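Local coordinates for protein signal recognition particle receptor FtsY (Sulfolobus acidocaldarius, PDB 5L3S) that acts as the receptor of the signal recognition particle, built as an SRP54-type GTPase that joins a helical bundle to a P-loop nucleotide-binding domain, at residues Q33-D36 with S40-V43; T44-E49 with L262-K267. All coordinates share one frame; numbering follows the deposited sequence.

In the fold
Contact 1 packs the end of helix 20-36 against the start of helix 41-55 in the helical bundle; contact 2 begins directly after it on helix 41-55 and reaches helix 258-266 of the GTPase family region. Their centres lie about 9 Å apart, on the same side of the chain's centre. They touch directly: L34 CB lies 3.6 Å from T44 OG1, and V43 CG2 lies 3.6 Å from E265 CG. Helix 41-55 is thus shared, meeting helix 20-36 in one contact and helix 258-266 in the other. N110, G111 and R141, which line the pocket of phosphoaminophosphonic acid-guanylate ester, belong to neither contact.

Contact 1 of 2, residues Q33-D36 with S40-V43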
loop_
_atom_site.group_PDB
_atom_site.type_symbol
_atom_site.label_atom_id
_atom_site.label_comp_id
_atom_site.label_asym_id
_atom_site.label_seq_id
_atom_site.Cartn_x
_atom_site.Cartn_y
_atom_site.Cartn_z
ATOM N N GLN B 33 19.219 -0.951 -7.901
ATOM C CA GLN B 33 18.650 -2.210 -7.441
ATOM C C GLN B 33 17.911 -2.025 -6.114
ATOM O O GLN B 33 16.782 -2.490 -5.954
ATOM C CB GLN B 33 19.746 -3.283 -7.309
ATOM C CG GLN B 33 19.208 -4.659 -6.926
ATOM C CD GLN B 33 20.201 -5.782 -7.200
ATOM O OE1 GLN B 33 21.323 -5.544 -7.658
ATOM N NE2 GLN B 33 19.789 -7.016 -6.918
ATOM N N LEU B 34 18.542 -1.342 -5.163
ATOM C CA LEU B 34 17.902 -1.069 -3.877
ATOM C C LEU B 34 16.674 -0.170 -4.043
ATOM O O LEU B 34 15.629 -0.423 -3.442
ATOM C CB LEU B 34 18.891 -0.426 -2.900
ATOM C CG LEU B 34 20.103 -1.297 -2.510
ATOM C CD1 LEU B 34 21.144 -0.499 -1.735
ATOM C CD2 LEU B 34 19.634 -2.480 -1.718
ATOM N N LEU B 35 16.794 0.877 -4.854
ATOM C CA LEU B 35 15.667 1.799 -5.058
ATOM C C LEU B 35 14.484 1.047 -5.653
ATOM O O LEU B 35 13.338 1.234 -5.230
ATOM C CB LEU B 35 16.054 2.968 -5.982
ATOM C CG LEU B 35 17.059 4.003 -5.444
ATOM C CD1 LEU B 35 17.434 5.018 -6.539
ATOM C CD2 LEU B 35 16.494 4.725 -4.224
ATOM N N ASP B 36 14.773 0.186 -6.625
ATOM C CA ASP B 36 13.751 -0.646 -7.253
ATOM C C ASP B 36 13.106 -1.595 -6.245
ATOM O O ASP B 36 11.980 -2.042 -6.440
ATOM C CB ASP B 36 14.356 -1.465 -8.396
ATOM C CG ASP B 36 13.300 -2.235 -9.183
ATOM O OD1 ASP B 36 12.286 -1.626 -9.597
ATOM O OD2 ASP B 36 13.473 -3.455 -9.379
ATOM N N SER B 40 14.060 3.095 0.616
ATOM C CA SER B 40 13.888 4.521 0.342
ATOM C C SER B 40 15.202 5.181 -0.058
ATOM O O SER B 40 16.278 4.666 0.250
ATOM C CB SER B 40 13.289 5.240 1.549
ATOM O OG SER B 40 14.295 5.551 2.495
ATOM N N TYR B 41 15.102 6.317 -0.746
ATOM C CA TYR B 41 16.260 6.999 -1.313
ATOM C C TYR B 41 17.298 7.328 -0.246
ATOM O O TYR B 41 18.503 7.089 -0.424
ATOM C CB TYR B 41 15.830 8.293 -2.018
ATOM C CG TYR B 41 16.915 8.915 -2.872
ATOM C CD1 TYR B 41 16.918 8.753 -4.251
ATOM C CD2 TYR B 41 17.944 9.661 -2.295
ATOM C CE1 TYR B 41 17.920 9.323 -5.038
ATOM C CE2 TYR B 41 18.942 10.226 -3.067
ATOM C CZ TYR B 41 18.926 10.056 -4.435
ATOM O OH TYR B 41 19.923 10.623 -5.194
ATOM N N GLU B 42 16.817 7.888 0.860
ATOM C CA GLU B 42 17.684 8.360 1.933
ATOM C C GLU B 42 18.447 7.211 2.622
ATOM O O GLU B 42 19.615 7.353 2.971
ATOM C CB GLU B 42 16.859 9.165 2.945
ATOM C CG GLU B 42 16.189 10.434 2.366
ATOM C CD GLU B 42 14.932 10.164 1.514
ATOM O OE1 GLU B 42 14.298 9.094 1.656
ATOM O OE2 GLU B 42 14.578 11.040 0.691
ATOM N N VAL B 43 17.780 6.078 2.810
ATOM C CA VAL B 43 18.409 4.914 3.425
ATOM C C VAL B 43 19.388 4.247 2.455
ATOM O O VAL B 43 20.485 3.843 2.840
ATOM C CB VAL B 43 17.345 3.905 3.906
ATOM C CG1 VAL B 43 17.987 2.589 4.354
ATOM C CG2 VAL B 43 16.535 4.526 5.028
#
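L35 carries this contact with a single methyl group. Its CD2 packs 3.7 Å from Y41 CA, right where helix 41-55 begins, and lies 4.4 Å from the carbonyl carbon of S40. The bond leaving the L35 backbone does not aim at the other segment; it is the end of the side chain that gets there. With CG beside its own backbone N and opposite its carbonyl carbon (chi1 -69°), the branch swings over to meet the first turn of the next helix. S40, the N-cap residue, has its CB directed away from segment 33-36 and meets L35 through its carbonyl carbon. This is the tight part: a leucine methyl against backbone, in a buried setting.

The Y41 ring makes the looser part. CD2 of L35 meets it obliquely, 4.1 Å from CD1 of Y41, while the rest of this partly exposed side chain extends beyond the leucine. The neighbouring protein chain of the assembly adds to this outer side, packing an apolar side chain on L35 and polar ones on Y41 and E42.

In the fold, the contact closes the connection between two consecutive helices of the bundle, 20-36 and 41-55, with three residues between the segments. S40 and V43 rest on L230 of helix 228-239. Separately, Q33 NE2 hydrogen-bonds to I294 O of the C-terminal helix 287-295.

Contact 2 of 2, residues T44-E49 with L262-K267; sequences TEKILE and LAYELK
Y264 reaches from helix 258-266 to helix 41-55, with I47 over one face of its ring and K46 obliquely at its hydroxyl end, and has more surface buried here than any other residue. I47 CG1 sits 4.0 Å from the Y264 ring centroid, 21° off the normal, a CH-pi contact displaced toward the rim. The two side chains run past each other in opposite directions. K46 CB lies 3.7 Å from Y264 OH, and that hydroxyl hydrogen-bonds to D50, one turn further along helix 41-55.

K46 then continues as an extended chain, CG beside its backbone N (chi1 -71°), and its NZ ends 3.3 Å from E265 OE2, a salt bridge whose hydrogen bond is weak. The glutamate, bent at chi2, comes across the lysine at about a right angle, and its OE1 pairs with R234 of helix 228-239.

The helix segments cross almost perpendicularly (88°) with axes 11.4 Å apart, a gap bridged by side chains. Its chemistry is mixed: an apolar side, where I47 also touches L74 of helix 66-85, and a polar margin. There E265 is shared between R234 and, weakly, K46, so its charge is probably balanced from two helices.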
loop_
_atom_site.group_PDB
_atom_site.type_symbol
_atom_site.label_atom_id
_atom_site.label_comp_id
_atom_site.label_asym_id
_atom_site.label_seq_id
_atom_site.Cartn_x
_atom_site.Cartn_y
_atom_site.Cartn_z
ATOM N N THR B 44 18.980 4.142 1.195
ATOM C CA THR B 44 19.855 3.635 0.134
ATOM C C THR B 44 21.162 4.412 0.065
ATOM O O THR B 44 22.246 3.824 0.004
ATOM C CB THR B 44 19.130 3.667 -1.218
ATOM O OG1 THR B 44 18.144 2.631 -1.235
ATOM C CG2 THR B 44 20.095 3.448 -2.376
ATOM N N GLU B 45 21.068 5.736 0.087
ATOM C CA GLU B 45 22.271 6.565 0.064
ATOM C C GLU B 45 23.205 6.306 1.262
ATOM O O GLU B 45 24.422 6.168 1.093
ATOM C CB GLU B 45 21.910 8.042 -0.017
ATOM C CG GLU B 45 23.126 8.945 -0.150
ATOM C CD GLU B 45 22.766 10.361 -0.553
ATOM O OE1 GLU B 45 21.556 10.650 -0.707
ATOM O OE2 GLU B 45 23.698 11.181 -0.715
ATOM N N LYS B 46 22.642 6.233 2.465
ATOM C CA LYS B 46 23.469 6.027 3.660
ATOM C C LYS B 46 24.143 4.662 3.625
ATOM O O LYS B 46 25.316 4.532 3.945
ATOM C CB LYS B 46 22.639 6.163 4.937
ATOM C CG LYS B 46 22.203 7.580 5.263
ATOM C CD LYS B 46 21.188 7.575 6.399
ATOM C CE LYS B 46 20.832 8.978 6.859
ATOM N NZ LYS B 46 19.635 8.961 7.759
ATOM N N ILE B 47 23.397 3.643 3.219
ATOM C CA ILE B 47 23.943 2.294 3.160
ATOM C C ILE B 47 25.095 2.197 2.160
ATOM O O ILE B 47 26.117 1.544 2.421
ATOM C CB ILE B 47 22.832 1.281 2.823
ATOM C CG1 ILE B 47 22.007 1.006 4.080
ATOM C CG2 ILE B 47 23.411 -0.018 2.290
ATOM C CD1 ILE B 47 20.808 0.141 3.831
ATOM N N LEU B 48 24.942 2.862 1.023
ATOM C CA LEU B 48 25.979 2.819 0.004
ATOM C C LEU B 48 27.189 3.676 0.383
ATOM O O LEU B 48 28.325 3.378 -0.009
ATOM C CB LEU B 48 25.408 3.251 -1.344
ATOM C CG LEU B 48 24.398 2.261 -1.920
ATOM C CD1 LEU B 48 23.919 2.764 -3.250
ATOM C CD2 LEU B 48 25.013 0.871 -2.052
ATOM N N GLU B 49 26.944 4.749 1.130
ATOM C CA GLU B 49 28.045 5.556 1.654
ATOM C C GLU B 49 28.817 4.747 2.687
ATOM O O GLU B 49 30.045 4.828 2.744
ATOM C CB GLU B 49 27.541 6.860 2.279
ATOM C CG GLU B 49 27.149 7.933 1.275
ATOM C CD GLU B 49 28.326 8.405 0.443
ATOM O OE1 GLU B 49 29.390 8.707 1.030
ATOM O OE2 GLU B 49 28.192 8.463 -0.800
ATOM N N LEU B 262 13.552 -0.254 8.081
ATOM C CA LEU B 262 13.086 -0.397 9.457
ATOM C C LEU B 262 14.216 -0.766 10.415
ATOM O O LEU B 262 14.362 -0.170 11.483
ATOM C CB LEU B 262 12.016 -1.479 9.524
ATOM C CG LEU B 262 10.635 -1.108 9.024
ATOM C CD1 LEU B 262 9.784 -2.356 8.984
ATOM C CD2 LEU B 262 10.064 -0.086 9.971
ATOM N N ALA B 263 15.001 -1.764 10.031
ATOM C CA ALA B 263 16.128 -2.189 10.843
ATOM C C ALA B 263 17.185 -1.096 10.897
ATOM O O ALA B 263 17.685 -0.759 11.971
ATOM C CB ALA B 263 16.718 -3.475 10.296
ATOM N N TYR B 264 17.513 -0.530 9.738
ATOM C CA TYR B 264 18.603 0.435 9.650
ATOM C C TYR B 264 18.272 1.748 10.370
ATOM O O TYR B 264 19.087 2.257 11.132
ATOM C CB TYR B 264 18.989 0.688 8.180
ATOM C CG TYR B 264 20.237 1.506 7.990
ATOM C CD1 TYR B 264 20.182 2.891 7.906
ATOM C CD2 TYR B 264 21.483 0.891 7.894
ATOM C CE1 TYR B 264 21.334 3.639 7.733
ATOM C CE2 TYR B 264 22.629 1.626 7.717
ATOM C CZ TYR B 264 22.553 2.997 7.640
ATOM O OH TYR B 264 23.710 3.722 7.470
ATOM N N GLU B 265 17.080 2.283 10.134
ATOM C CA GLU B 265 16.662 3.556 10.727
ATOM C C GLU B 265 16.060 3.470 12.129
ATOM O O GLU B 265 16.341 4.316 12.973
ATOM C CB GLU B 265 15.626 4.244 9.832
ATOM C CG GLU B 265 16.204 4.834 8.588
ATOM C CD GLU B 265 17.144 5.965 8.904
ATOM O OE1 GLU B 265 16.783 6.807 9.754
ATOM O OE2 GLU B 265 18.241 6.003 8.313
ATOM N N LEU B 266 15.205 2.479 12.358
ATOM C CA LEU B 266 14.366 2.460 13.557
ATOM C C LEU B 266 14.690 1.326 14.523
ATOM O O LEU B 266 14.098 1.245 15.597
ATOM C CB LEU B 266 12.891 2.372 13.165
ATOM C CG LEU B 266 12.402 3.487 12.238
ATOM C CD1 LEU B 266 10.940 3.292 11.871
ATOM C CD2 LEU B 266 12.632 4.829 12.896
ATOM N N LYS B 267 15.626 0.464 14.133
ATOM C CA LYS B 267 15.933 -0.745 14.888
ATOM C C LYS B 267 14.686 -1.564 15.183
ATOM O O LYS B 267 14.546 -2.104 16.278
ATOM C CB LYS B 267 16.689 -0.426 16.193
ATOM C CG LYS B 267 18.092 0.120 15.966
ATOM C CD LYS B 267 18.808 -0.733 14.937
ATOM C CE LYS B 267 19.922 0.023 14.232
ATOM N NZ LYS B 267 20.362 -0.710 13.013
#